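Local coordinates for protein fibrillarin-like rRNA/tRNA 2'-O-methyltransferase (Archaeoglobus fulgidus, PDB 1NT2) that uses S-adenosylmethionine to methylate ribose 2'-hydroxyls of rRNA and tRNA at sites chosen by the guide RNA of box C/D sRNPs, at residues E3-V8 with L53-D58; T14-S19 with K28-Y33; S115-Y120 with A147-K152; K162-D167 with H199-F204. All blocks are in the same frame, centred on the assembly; numbering follows the deposited sequence.

In the fold
The contacts form two groups. Interaction 2 is nested inside the chain loop closed by interaction 1; their centres are about 15 Å apart, and Asn-7 O meets Lys-18 N in a probable hydrogen bond of 2.9 Å. Interactions 3 and 4 follow in series, centres about 24 Å apart: interaction 4 lies in the mixed seven-stranded sheet of the Rossmann-like methyltransferase fold, and interaction 3 packs a loop and the end of helix 139-150 against it. Ser-115 touches bound SAM and the His-202 side chain is about 5 Å from it, against about 14 Å for that of Thr-17. Interactions 1 and 2 build the N-terminal antiparallel sheet and join it to this fold.

Interaction 1: E3-V8 with L53-D58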
loop_
_atom_site.group_PDB
_atom_site.type_symbol
_atom_site.label_atom_id
_atom_site.label_comp_id
_atom_site.label_asym_id
_atom_site.label_seq_id
_atom_site.Cartn_x
_atom_site.Cartn_y
_atom_site.Cartn_z
ATOM N N GLU A 3 -47.198 34.150 -33.553
ATOM C CA GLU A 3 -46.876 32.798 -33.997
ATOM C C GLU A 3 -45.433 32.807 -34.523
ATOM O O GLU A 3 -45.119 33.529 -35.474
ATOM C CB GLU A 3 -47.852 32.374 -35.108
ATOM C CG GLU A 3 -47.898 33.305 -36.352
ATOM C CD GLU A 3 -48.712 34.606 -36.168
ATOM O OE1 GLU A 3 -49.958 34.530 -36.034
ATOM O OE2 GLU A 3 -48.108 35.708 -36.172
ATOM N N LEU A 4 -44.550 32.024 -33.911
ATOM C CA LEU A 4 -43.152 32.005 -34.351
ATOM C C LEU A 4 -42.767 30.697 -35.015
ATOM O O LEU A 4 -41.914 30.665 -35.901
ATOM C CB LEU A 4 -42.217 32.226 -33.159
ATOM C CG LEU A 4 -42.322 33.499 -32.318
ATOM C CD1 LEU A 4 -41.664 33.267 -30.971
ATOM C CD2 LEU A 4 -41.664 34.655 -33.048
ATOM N N MET A 5 -43.400 29.617 -34.575
ATOM C CA MET A 5 -43.081 28.299 -35.093
ATOM C C MET A 5 -44.274 27.436 -35.420
ATOM O O MET A 5 -45.423 27.859 -35.334
ATOM C CB MET A 5 -42.234 27.530 -34.083
ATOM C CG MET A 5 -40.918 28.170 -33.698
ATOM S SD MET A 5 -39.522 27.223 -34.332
ATOM C CE MET A 5 -40.124 25.536 -34.127
ATOM N N ARG A 6 -43.947 26.191 -35.754
ATOM C CA ARG A 6 -44.895 25.160 -36.127
ATOM C C ARG A 6 -46.125 25.173 -35.244
ATOM O O ARG A 6 -47.231 25.390 -35.727
ATOM C CB ARG A 6 -44.205 23.801 -36.066
ATOM C CG ARG A 6 -44.562 22.869 -37.215
ATOM C CD ARG A 6 -45.930 22.272 -37.013
ATOM N NE ARG A 6 -46.327 21.397 -38.106
ATOM C CZ ARG A 6 -47.431 20.658 -38.091
ATOM N NH1 ARG A 6 -48.241 20.690 -37.040
ATOM N NH2 ARG A 6 -47.732 19.890 -39.126
ATOM N N ASN A 7 -45.950 24.922 -33.959
ATOM C CA ASN A 7 -47.090 24.957 -33.056
ATOM C C ASN A 7 -46.674 25.793 -31.863
ATOM O O ASN A 7 -47.009 25.501 -30.711
ATOM C CB ASN A 7 -47.495 23.541 -32.638
ATOM C CG ASN A 7 -48.246 22.802 -33.737
ATOM O OD1 ASN A 7 -49.225 23.311 -34.287
ATOM N ND2 ASN A 7 -47.797 21.595 -34.053
ATOM N N VAL A 8 -45.939 26.857 -32.181
ATOM C CA VAL A 8 -45.402 27.779 -31.193
ATOM C C VAL A 8 -46.037 29.163 -31.246
ATOM O O VAL A 8 -45.962 29.864 -32.260
ATOM C CB VAL A 8 -43.884 27.923 -31.375
ATOM C CG1 VAL A 8 -43.342 28.968 -30.430
ATOM C CG2 VAL A 8 -43.204 26.582 -31.139
ATOM N N LEU A 53 -36.901 28.120 -35.587
ATOM C CA LEU A 53 -36.708 26.963 -36.468
ATOM C C LEU A 53 -37.921 26.676 -37.378
ATOM O O LEU A 53 -38.956 26.218 -36.894
ATOM C CB LEU A 53 -36.428 25.721 -35.609
ATOM C CG LEU A 53 -35.021 25.128 -35.496
ATOM C CD1 LEU A 53 -34.745 24.254 -36.689
ATOM C CD2 LEU A 53 -33.989 26.226 -35.389
ATOM N N LYS A 54 -37.807 26.933 -38.683
ATOM C CA LYS A 54 -38.924 26.649 -39.600
ATOM C C LYS A 54 -38.952 25.139 -39.774
ATOM O O LYS A 54 -37.902 24.507 -39.764
ATOM C CB LYS A 54 -38.696 27.259 -40.990
ATOM C CG LYS A 54 -38.298 28.712 -41.032
ATOM C CD LYS A 54 -39.460 29.629 -40.785
ATOM C CE LYS A 54 -38.983 31.057 -40.848
ATOM N NZ LYS A 54 -39.241 31.774 -39.570
ATOM N N LEU A 55 -40.131 24.554 -39.945
ATOM C CA LEU A 55 -40.215 23.107 -40.139
ATOM C C LEU A 55 -41.638 22.570 -40.146
ATOM O O LEU A 55 -42.487 23.011 -39.369
ATOM C CB LEU A 55 -39.384 22.362 -39.074
ATOM C CG LEU A 55 -39.569 22.602 -37.568
ATOM C CD1 LEU A 55 -40.218 21.399 -36.898
ATOM C CD2 LEU A 55 -38.208 22.848 -36.941
ATOM N N ARG A 56 -41.891 21.615 -41.037
ATOM C CA ARG A 56 -43.206 21.003 -41.151
ATOM C C ARG A 56 -43.331 19.896 -40.113
ATOM O O ARG A 56 -42.336 19.310 -39.700
ATOM C CB ARG A 56 -43.399 20.415 -42.554
ATOM C CG ARG A 56 -42.381 19.325 -42.953
ATOM C CD ARG A 56 -42.972 18.401 -44.025
ATOM N NE ARG A 56 -42.086 17.318 -44.465
ATOM C CZ ARG A 56 -41.096 17.460 -45.347
ATOM N NH1 ARG A 56 -40.845 18.645 -45.891
ATOM N NH2 ARG A 56 -40.371 16.407 -45.705
ATOM N N GLY A 57 -44.553 19.604 -39.691
ATOM C CA GLY A 57 -44.740 18.554 -38.707
ATOM C C GLY A 57 -44.166 17.219 -39.145
ATOM O O GLY A 57 -43.779 16.408 -38.307
ATOM N N ASP A 58 -44.112 16.993 -40.459
ATOM C CA ASP A 58 -43.588 15.747 -41.036
ATOM C C ASP A 58 -42.057 15.744 -40.968
ATOM O O ASP A 58 -41.395 15.685 -42.003
ATOM C CB ASP A 58 -43.998 15.586 -42.525
ATOM C CG ASP A 58 -45.423 16.087 -42.838
ATOM O OD1 ASP A 58 -45.580 17.252 -43.273
ATOM O OD2 ASP A 58 -46.393 15.317 -42.663
#
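Arg-6 and Met-5 bury more surface here than any other residue, Met-5 in the weakly bonded strand at about 3-5 and Arg-6 just after it. Arg-6 sends its chain toward 53-58 and bends at chi2 (-77°), so that CG rests against Leu-55 O while the guanidinium slides over Gly-57, whose CA lies over one of its faces, 3.3 Å from NE. Glycine suits this place because a CB would run into Arg-6 NH2. The charge is met elsewhere, by a salt bridge from NH1 to Asp-80. Leu-4 and Met-5 both face Val-8 in a classic beta bulge, at the edge of the N-terminal antiparallel sheet. Met-5, a flexible thioether, bends at chi2 and chi3 to lie alongside Leu-53, pointing the same way, with SD 3.7 Å from Leu-53 CB. Leu-53 N also gives SD a weak hydrogen bond, although the sulphur's position is less certain. Met-5 CE approaches Leu-55 CD2 at 4.3 Å, and both residues pack on Ile-78 of helix 70-78.

Interaction 2: T14-S19 with K28-Y33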
loop_
_atom_site.group_PDB
_atom_site.type_symbol
_atom_site.label_atom_id
_atom_site.label_comp_id
_atom_site.label_asym_id
_atom_site.label_seq_id
_atom_site.Cartn_x
_atom_site.Cartn_y
_atom_site.Cartn_z
ATOM N N THR A 14 -46.677 34.139 -22.425
ATOM C CA THR A 14 -46.174 32.826 -22.057
ATOM C C THR A 14 -45.919 32.009 -23.322
ATOM O O THR A 14 -46.842 31.755 -24.087
ATOM C CB THR A 14 -47.209 32.078 -21.170
ATOM O OG1 THR A 14 -47.145 32.577 -19.830
ATOM C CG2 THR A 14 -46.949 30.586 -21.165
ATOM N N LEU A 15 -44.674 31.607 -23.552
ATOM C CA LEU A 15 -44.358 30.800 -24.724
ATOM C C LEU A 15 -45.063 29.465 -24.499
ATOM O O LEU A 15 -45.016 28.924 -23.394
ATOM C CB LEU A 15 -42.842 30.588 -24.822
ATOM C CG LEU A 15 -42.273 29.962 -26.095
ATOM C CD1 LEU A 15 -42.201 31.011 -27.184
ATOM C CD2 LEU A 15 -40.891 29.395 -25.820
ATOM N N VAL A 16 -45.739 28.951 -25.524
ATOM C CA VAL A 16 -46.442 27.665 -25.401
ATOM C C VAL A 16 -46.525 26.918 -26.723
ATOM O O VAL A 16 -46.318 27.502 -27.789
ATOM C CB VAL A 16 -47.903 27.825 -24.894
ATOM C CG1 VAL A 16 -47.923 28.497 -23.538
ATOM C CG2 VAL A 16 -48.726 28.600 -25.915
ATOM N N THR A 17 -46.835 25.625 -26.645
ATOM C CA THR A 17 -46.978 24.797 -27.842
ATOM C C THR A 17 -48.379 24.175 -27.899
ATOM O O THR A 17 -48.918 23.723 -26.878
ATOM C CB THR A 17 -45.911 23.651 -27.911
ATOM O OG1 THR A 17 -46.029 22.797 -26.763
ATOM C CG2 THR A 17 -44.504 24.230 -27.976
ATOM N N LYS A 18 -48.968 24.176 -29.096
ATOM C CA LYS A 18 -50.295 23.611 -29.302
ATOM C C LYS A 18 -50.240 22.130 -28.992
ATOM O O LYS A 18 -49.631 21.360 -29.735
ATOM C CB LYS A 18 -50.742 23.799 -30.761
ATOM C CG LYS A 18 -51.930 22.908 -31.178
ATOM C CD LYS A 18 -52.094 22.783 -32.701
ATOM C CE LYS A 18 -52.526 24.094 -33.359
ATOM N NZ LYS A 18 -52.732 23.957 -34.837
ATOM N N SER A 19 -50.859 21.725 -27.891
ATOM C CA SER A 19 -50.877 20.313 -27.535
ATOM C C SER A 19 -52.198 19.923 -26.909
ATOM O O SER A 19 -53.053 20.767 -26.647
ATOM C CB SER A 19 -49.750 19.965 -26.560
ATOM O OG SER A 19 -49.810 18.590 -26.205
ATOM N N LYS A 28 -48.155 23.542 -16.478
ATOM C CA LYS A 28 -48.538 24.673 -17.303
ATOM C C LYS A 28 -49.339 24.264 -18.545
ATOM O O LYS A 28 -48.898 24.501 -19.676
ATOM C CB LYS A 28 -47.270 25.392 -17.724
ATOM C CG LYS A 28 -46.173 25.350 -16.674
ATOM C CD LYS A 28 -46.570 26.121 -15.423
ATOM C CE LYS A 28 -45.398 26.237 -14.459
ATOM N NZ LYS A 28 -45.685 27.149 -13.318
ATOM N N VAL A 29 -50.515 23.669 -18.341
ATOM C CA VAL A 29 -51.349 23.226 -19.460
ATOM C C VAL A 29 -52.777 23.780 -19.478
ATOM O O VAL A 29 -53.631 23.355 -18.706
ATOM C CB VAL A 29 -51.422 21.692 -19.503
ATOM C CG1 VAL A 29 -51.816 21.158 -18.148
ATOM C CG2 VAL A 29 -52.426 21.251 -20.547
ATOM N N PHE A 30 -53.026 24.719 -20.389
ATOM C CA PHE A 30 -54.336 25.349 -20.549
ATOM C C PHE A 30 -54.903 25.144 -21.958
ATOM O O PHE A 30 -54.170 25.200 -22.937
ATOM C CB PHE A 30 -54.247 26.855 -20.247
ATOM C CG PHE A 30 -52.860 27.442 -20.416
ATOM C CD1 PHE A 30 -52.146 27.273 -21.597
ATOM C CD2 PHE A 30 -52.278 28.183 -19.391
ATOM C CE1 PHE A 30 -50.871 27.833 -21.752
ATOM C CE2 PHE A 30 -51.005 28.747 -19.536
ATOM C CZ PHE A 30 -50.303 28.571 -20.719
ATOM N N ASP A 31 -56.211 24.908 -22.042
ATOM C CA ASP A 31 -56.939 24.688 -23.302
ATOM C C ASP A 31 -56.153 24.495 -24.616
ATOM O O ASP A 31 -56.136 25.380 -25.484
ATOM C CB ASP A 31 -57.963 25.816 -23.503
ATOM C CG ASP A 31 -59.376 25.294 -23.790
ATOM O OD1 ASP A 31 -59.553 24.490 -24.739
ATOM O OD2 ASP A 31 -60.313 25.698 -23.064
ATOM N N GLY A 32 -55.517 23.336 -24.767
ATOM C CA GLY A 32 -54.777 23.050 -25.989
ATOM C C GLY A 32 -53.399 23.670 -26.138
ATOM O O GLY A 32 -52.884 23.813 -27.253
ATOM N N TYR A 33 -52.788 24.033 -25.017
ATOM C CA TYR A 33 -51.463 24.639 -25.027
ATOM C C TYR A 33 -50.698 24.297 -23.758
ATOM O O TYR A 33 -51.281 24.168 -22.680
ATOM C CB TYR A 33 -51.581 26.158 -25.150
ATOM C CG TYR A 33 -52.193 26.597 -26.444
ATOM C CD1 TYR A 33 -51.396 26.859 -27.550
ATOM C CD2 TYR A 33 -53.575 26.699 -26.579
ATOM C CE1 TYR A 33 -51.957 27.210 -28.764
ATOM C CE2 TYR A 33 -54.151 27.046 -27.786
ATOM C CZ TYR A 33 -53.336 27.300 -28.879
ATOM O OH TYR A 33 -53.894 27.632 -30.088
#
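Ser-19 OG is the best held, gripped by two hydrogen bonds, with Tyr-21 N and Asp-77 OD1. Gly-32 O receives one hydrogen bond, from Ser-19 N at 3.0 Å, plus a CA-H...O contact from Lys-18. The N-H...O angle is 143°, with the donor 64° above the carbonyl plane. Gly-32 has a positive phi (79°), which glycine tolerates, in a two-residue turn closed by Phe-30 and Tyr-33. That turn joins strands 29-30 and 33-35 as a beta hairpin at the edge of the antiparallel sheet, where Lys-18 and Tyr-33 form a non-hydrogen-bonded pair. Val-16, a branched residue, splits its methyls between two aromatics: CG2 lies 3.6 Å from Tyr-33 CD1, while CG1 meets the edge of the Phe-30 ring, 3.5 Å from CE1. Thr-14 CG2 reaches the same edge tip to tip, 3.9 Å from Phe-30 CZ. An alanine in place of Tyr-33 would remove the ring and would probably leave Val-16 CG2 and Lys-18 CB less well covered. Lys-18 CB lies 4.1 Å from Tyr-33 CE1.

Interaction 3: S115-Y120 with A147-K152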
loop_
_atom_site.group_PDB
_atom_site.type_symbol
_atom_site.label_atom_id
_atom_site.label_comp_id
_atom_site.label_asym_id
_atom_site.label_seq_id
_atom_site.Cartn_x
_atom_site.Cartn_y
_atom_site.Cartn_z
ATOM N N SER A 115 -22.248 9.049 -27.646
ATOM C CA SER A 115 -20.852 9.185 -28.041
ATOM C C SER A 115 -20.407 8.304 -29.190
ATOM O O SER A 115 -19.398 8.597 -29.840
ATOM C CB SER A 115 -19.941 8.922 -26.851
ATOM O OG SER A 115 -18.592 9.052 -27.249
ATOM N N LYS A 116 -21.148 7.225 -29.429
ATOM C CA LYS A 116 -20.836 6.294 -30.509
ATOM C C LYS A 116 -22.114 5.856 -31.229
ATOM O O LYS A 116 -22.712 4.835 -30.890
ATOM C CB LYS A 116 -20.075 5.088 -29.953
ATOM C CG LYS A 116 -20.632 4.534 -28.667
ATOM C CD LYS A 116 -19.624 3.629 -27.975
ATOM C CE LYS A 116 -18.392 4.407 -27.515
ATOM N NZ LYS A 116 -18.687 5.277 -26.347
ATOM N N PRO A 117 -22.531 6.633 -32.254
ATOM C CA PRO A 117 -23.726 6.415 -33.079
ATOM C C PRO A 117 -23.781 5.073 -33.807
ATOM O O PRO A 117 -24.852 4.487 -33.962
ATOM C CB PRO A 117 -23.695 7.604 -34.046
ATOM C CG PRO A 117 -22.240 7.839 -34.229
ATOM C CD PRO A 117 -21.723 7.740 -32.813
ATOM N N TRP A 118 -22.630 4.592 -34.256
ATOM C CA TRP A 118 -22.579 3.326 -34.969
ATOM C C TRP A 118 -23.232 2.215 -34.160
ATOM O O TRP A 118 -23.729 1.233 -34.712
ATOM C CB TRP A 118 -21.127 2.973 -35.303
ATOM C CG TRP A 118 -20.186 3.099 -34.161
ATOM C CD1 TRP A 118 -19.932 2.167 -33.192
ATOM C CD2 TRP A 118 -19.363 4.229 -33.860
ATOM N NE1 TRP A 118 -18.990 2.649 -32.304
ATOM C CE2 TRP A 118 -18.626 3.912 -32.694
ATOM C CE3 TRP A 118 -19.174 5.481 -34.463
ATOM C CZ2 TRP A 118 -17.712 4.807 -32.118
ATOM C CZ3 TRP A 118 -18.268 6.370 -33.891
ATOM C CH2 TRP A 118 -17.548 6.028 -32.731
ATOM N N LYS A 119 -23.239 2.386 -32.847
ATOM C CA LYS A 119 -23.824 1.411 -31.952
ATOM C C LYS A 119 -25.327 1.264 -32.177
ATOM O O LYS A 119 -25.879 0.179 -32.029
ATOM C CB LYS A 119 -23.565 1.834 -30.514
ATOM C CG LYS A 119 -23.162 0.712 -29.604
ATOM C CD LYS A 119 -21.759 0.265 -29.924
ATOM C CE LYS A 119 -21.253 -0.687 -28.857
ATOM N NZ LYS A 119 -21.233 -0.076 -27.502
ATOM N N TYR A 120 -25.995 2.359 -32.519
ATOM C CA TYR A 120 -27.438 2.324 -32.756
ATOM C C TYR A 120 -27.768 2.731 -34.205
ATOM O O TYR A 120 -28.928 2.972 -34.564
ATOM C CB TYR A 120 -28.163 3.232 -31.736
ATOM C CG TYR A 120 -27.683 4.673 -31.699
ATOM C CD1 TYR A 120 -27.935 5.541 -32.762
ATOM C CD2 TYR A 120 -26.939 5.156 -30.626
ATOM C CE1 TYR A 120 -27.454 6.848 -32.760
ATOM C CE2 TYR A 120 -26.455 6.464 -30.618
ATOM C CZ TYR A 120 -26.716 7.304 -31.688
ATOM O OH TYR A 120 -26.245 8.596 -31.691
ATOM N N ALA A 147 -23.842 13.362 -37.050
ATOM C CA ALA A 147 -24.298 13.971 -38.300
ATOM C C ALA A 147 -23.942 13.081 -39.497
ATOM O O ALA A 147 -24.774 12.828 -40.371
ATOM C CB ALA A 147 -23.664 15.361 -38.465
ATOM N N GLU A 148 -22.697 12.617 -39.524
ATOM C CA GLU A 148 -22.224 11.758 -40.596
ATOM C C GLU A 148 -23.235 10.642 -40.789
ATOM O O GLU A 148 -23.859 10.511 -41.845
ATOM C CB GLU A 148 -20.879 11.142 -40.225
ATOM C CG GLU A 148 -20.057 10.672 -41.419
ATOM C CD GLU A 148 -19.071 11.736 -41.909
ATOM O OE1 GLU A 148 -18.405 11.507 -42.950
ATOM O OE2 GLU A 148 -18.959 12.795 -41.243
ATOM N N PHE A 149 -23.401 9.849 -39.742
ATOM C CA PHE A 149 -24.322 8.724 -39.765
ATOM C C PHE A 149 -25.751 8.983 -40.213
ATOM O O PHE A 149 -26.254 8.266 -41.073
ATOM C CB PHE A 149 -24.370 8.041 -38.394
ATOM C CG PHE A 149 -23.310 7.003 -38.206
ATOM C CD1 PHE A 149 -21.966 7.366 -38.111
ATOM C CD2 PHE A 149 -23.646 5.655 -38.139
ATOM C CE1 PHE A 149 -20.966 6.403 -37.951
ATOM C CE2 PHE A 149 -22.657 4.682 -37.982
ATOM C CZ PHE A 149 -21.313 5.059 -37.887
ATOM N N PHE A 150 -26.406 10.003 -39.665
ATOM C CA PHE A 150 -27.809 10.210 -40.003
ATOM C C PHE A 150 -28.288 11.538 -40.606
ATOM O O PHE A 150 -29.324 11.581 -41.276
ATOM C CB PHE A 150 -28.635 9.878 -38.754
ATOM C CG PHE A 150 -28.088 8.714 -37.964
ATOM C CD1 PHE A 150 -28.068 7.439 -38.501
ATOM C CD2 PHE A 150 -27.549 8.905 -36.704
ATOM C CE1 PHE A 150 -27.515 6.378 -37.794
ATOM C CE2 PHE A 150 -26.992 7.846 -35.988
ATOM C CZ PHE A 150 -26.975 6.586 -36.534
ATOM N N LEU A 151 -27.558 12.621 -40.380
ATOM C CA LEU A 151 -28.000 13.900 -40.919
ATOM C C LEU A 151 -27.997 13.917 -42.443
ATOM O O LEU A 151 -26.953 14.105 -43.080
ATOM C CB LEU A 151 -27.134 15.048 -40.398
ATOM C CG LEU A 151 -27.477 16.397 -41.042
ATOM C CD1 LEU A 151 -28.907 16.781 -40.705
ATOM C CD2 LEU A 151 -26.512 17.447 -40.561
ATOM N N LYS A 152 -29.183 13.738 -43.018
ATOM C CA LYS A 152 -29.346 13.733 -44.466
ATOM C C LYS A 152 -28.849 15.037 -45.114
ATOM O O LYS A 152 -29.156 16.131 -44.642
ATOM C CB LYS A 152 -30.817 13.498 -44.801
ATOM C CG LYS A 152 -31.724 14.593 -44.310
ATOM C CD LYS A 152 -33.106 14.077 -43.994
ATOM C CE LYS A 152 -33.723 13.339 -45.156
ATOM N NZ LYS A 152 -35.136 12.960 -44.870
#
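A short 3-10 turn, 117-119, faces the last turn of helix 139-150, with Pro-117 and Phe-149 nearest across it at 7.1 Å between CA atoms, just before Leu-151 leaves helical geometry. No hydrogen bond crosses. Pro-117, rigid and apolar, sets CG over the face of the Phe-149 ring, 4.2 Å from its centroid and 22° off the normal, a CH-pi contact, and Trp-118 N lies over that same face. The rim of Phe-149 lies against Trp-118 CA and CB, and its CE1 also meets the edge of the indole, 4.0 Å from Trp-118 CE3. Tyr-120 and Phe-150 approach rim to rim, centroids 5.8 Å apart and planes at 29°, with Pro-117 CB 3.8 Å from Phe-150 CE2. Phe-149 CB sits over the centre of the Phe-150 ring. The Tyr-120 hydroxyl pairs with Asn-146 of helix 139-150. Phe-150 also packs on Val-127 and Leu-62 of the central strands, whereas Trp-118 and Phe-149 meet Pro-31 and Pro-33 of the Nop5 chain.

Interaction 4: K162-D167 with H199-F204; sequences KARSID and HRDHIF
Lys-162 carries CG anti to the backbone N (chi1 174°), runs extended and bends only at chi4, while Asp-201 likewise has CG anti to its N, and so the amine comes to the carboxylate. The two segments lie at the end of strand 155-162 and the start of strand 202-209, antiparallel neighbours in the mixed sheet of the Rossmann-like methyltransferase fold. The salt bridge joins Lys-162 NZ to Asp-201 OD2 at 3.2 Å. Lysine also suits its place through its aliphatic stem: CB lies over one face of the His-202 ring, 3.9 Å from the centroid and 20° off the normal, a CH-pi contact. The side chain of His-202 is about 5 Å from the bound SAM. An alanine in place of Lys-162 would remove the amine and most of the stem, and would probably leave the Asp-201 carboxylate poorly compensated and His-202 CE1 less well packed. Asp-201 O also accepts a weak hydrogen bond from Ala-163 N, in the weakly bonded helical turn at about 163-166. Arg-164 crosses the aspartate at about a right angle, its guanidinium plane 80° from the carboxylate; what touches is the stem, with Arg-164 CG 3.4 Å from Asp-201 OD2.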
loop_
_atom_site.group_PDB
_atom_site.type_symbol
_atom_site.label_atom_id
_atom_site.label_comp_id
_atom_site.label_asym_id
_atom_site.label_seq_id
_atom_site.Cartn_x
_atom_site.Cartn_y
_atom_site.Cartn_z
ATOM N N LYS A 162 -22.217 24.433 -23.349
ATOM C CA LYS A 162 -21.881 25.012 -22.063
ATOM C C LYS A 162 -20.379 25.205 -22.104
ATOM O O LYS A 162 -19.635 24.236 -21.970
ATOM C CB LYS A 162 -22.254 24.051 -20.937
ATOM C CG LYS A 162 -21.806 24.493 -19.560
ATOM C CD LYS A 162 -22.468 23.654 -18.492
ATOM C CE LYS A 162 -21.955 24.024 -17.115
ATOM N NZ LYS A 162 -22.154 25.460 -16.783
ATOM N N ALA A 163 -19.936 26.444 -22.308
ATOM C CA ALA A 163 -18.508 26.747 -22.370
ATOM C C ALA A 163 -17.667 25.876 -21.433
ATOM O O ALA A 163 -16.808 25.129 -21.898
ATOM C CB ALA A 163 -18.274 28.219 -22.059
ATOM N N ARG A 164 -17.921 25.966 -20.127
ATOM C CA ARG A 164 -17.181 25.188 -19.130
ATOM C C ARG A 164 -17.116 23.685 -19.421
ATOM O O ARG A 164 -16.143 23.019 -19.072
ATOM C CB ARG A 164 -17.792 25.374 -17.741
ATOM C CG ARG A 164 -18.154 26.788 -17.392
ATOM C CD ARG A 164 -18.258 26.949 -15.883
ATOM N NE ARG A 164 -16.950 27.204 -15.283
ATOM C CZ ARG A 164 -16.221 28.299 -15.510
ATOM N NH1 ARG A 164 -16.673 29.249 -16.324
ATOM N NH2 ARG A 164 -15.036 28.446 -14.924
ATOM N N SER A 165 -18.165 23.153 -20.036
ATOM C CA SER A 165 -18.249 21.734 -20.382
ATOM C C SER A 165 -17.042 21.288 -21.209
ATOM O O SER A 165 -16.570 20.153 -21.121
ATOM C CB SER A 165 -19.543 21.502 -21.173
ATOM O OG SER A 165 -19.603 20.202 -21.721
ATOM N N ILE A 166 -16.550 22.223 -22.005
ATOM C CA ILE A 166 -15.421 22.020 -22.896
ATOM C C ILE A 166 -14.097 22.476 -22.273
ATOM O O ILE A 166 -13.140 21.708 -22.213
ATOM C CB ILE A 166 -15.677 22.786 -24.203
ATOM C CG1 ILE A 166 -16.966 22.260 -24.839
ATOM C CG2 ILE A 166 -14.497 22.650 -25.141
ATOM C CD1 ILE A 166 -17.548 23.162 -25.887
ATOM N N ASP A 167 -14.041 23.724 -21.814
ATOM C CA ASP A 167 -12.821 24.248 -21.203
ATOM C C ASP A 167 -13.056 24.714 -19.764
ATOM O O ASP A 167 -13.658 25.766 -19.524
ATOM C CB ASP A 167 -12.258 25.406 -22.040
ATOM C CG ASP A 167 -10.753 25.604 -21.837
ATOM O OD1 ASP A 167 -10.328 25.897 -20.694
ATOM O OD2 ASP A 167 -9.998 25.462 -22.827
ATOM N N HIS A 199 -30.137 30.871 -19.478
ATOM C CA HIS A 199 -29.017 29.969 -19.215
ATOM C C HIS A 199 -27.689 30.693 -19.299
ATOM O O HIS A 199 -27.039 30.685 -20.335
ATOM C CB HIS A 199 -29.049 28.808 -20.197
ATOM C CG HIS A 199 -30.299 27.998 -20.101
ATOM N ND1 HIS A 199 -31.524 28.472 -20.519
ATOM C CD2 HIS A 199 -30.532 26.777 -19.564
ATOM C CE1 HIS A 199 -32.458 27.579 -20.244
ATOM N NE2 HIS A 199 -31.883 26.542 -19.664
ATOM N N ARG A 200 -27.289 31.301 -18.184
ATOM C CA ARG A 200 -26.059 32.085 -18.104
ATOM C C ARG A 200 -24.734 31.400 -18.460
ATOM O O ARG A 200 -23.673 31.916 -18.118
ATOM C CB ARG A 200 -25.920 32.710 -16.701
ATOM C CG ARG A 200 -27.019 33.695 -16.284
ATOM C CD ARG A 200 -26.443 34.837 -15.417
ATOM N NE ARG A 200 -25.889 34.402 -14.127
ATOM C CZ ARG A 200 -25.178 35.178 -13.301
ATOM N NH1 ARG A 200 -24.917 36.443 -13.617
ATOM N NH2 ARG A 200 -24.729 34.694 -12.149
ATOM N N ASP A 201 -24.769 30.263 -19.146
ATOM C CA ASP A 201 -23.517 29.591 -19.498
ATOM C C ASP A 201 -23.570 28.908 -20.867
ATOM O O ASP A 201 -22.540 28.487 -21.397
ATOM C CB ASP A 201 -23.163 28.562 -18.414
ATOM C CG ASP A 201 -21.653 28.292 -18.310
ATOM O OD1 ASP A 201 -21.033 27.918 -19.333
ATOM O OD2 ASP A 201 -21.095 28.449 -17.192
ATOM N N HIS A 202 -24.766 28.804 -21.442
ATOM C CA HIS A 202 -24.949 28.164 -22.743
ATOM C C HIS A 202 -25.094 29.149 -23.916
ATOM O O HIS A 202 -25.330 30.339 -23.717
ATOM C CB HIS A 202 -26.189 27.258 -22.693
ATOM C CG HIS A 202 -26.065 26.104 -21.747
ATOM N ND1 HIS A 202 -25.935 26.269 -20.385
ATOM C CD2 HIS A 202 -26.055 24.767 -21.968
ATOM C CE1 HIS A 202 -25.851 25.082 -19.808
ATOM N NE2 HIS A 202 -25.921 24.153 -20.746
ATOM N N ILE A 203 -24.939 28.638 -25.140
ATOM C CA ILE A 203 -25.101 29.425 -26.370
ATOM C C ILE A 203 -25.537 28.467 -27.469
ATOM O O ILE A 203 -24.947 27.404 -27.619
ATOM C CB ILE A 203 -23.797 30.122 -26.820
ATOM C CG1 ILE A 203 -24.100 31.017 -28.025
ATOM C CG2 ILE A 203 -22.740 29.088 -27.203
ATOM C CD1 ILE A 203 -22.964 31.918 -28.438
ATOM N N PHE A 204 -26.565 28.830 -28.234
ATOM C CA PHE A 204 -27.061 27.953 -29.296
ATOM C C PHE A 204 -26.453 28.267 -30.656
ATOM O O PHE A 204 -26.297 29.427 -31.041
ATOM C CB PHE A 204 -28.583 28.045 -29.391
ATOM C CG PHE A 204 -29.073 29.273 -30.113
ATOM C CD1 PHE A 204 -29.339 29.234 -31.480
ATOM C CD2 PHE A 204 -29.245 30.478 -29.434
ATOM C CE1 PHE A 204 -29.765 30.374 -32.157
ATOM C CE2 PHE A 204 -29.670 31.624 -30.102
ATOM C CZ PHE A 204 -29.930 31.568 -31.464
#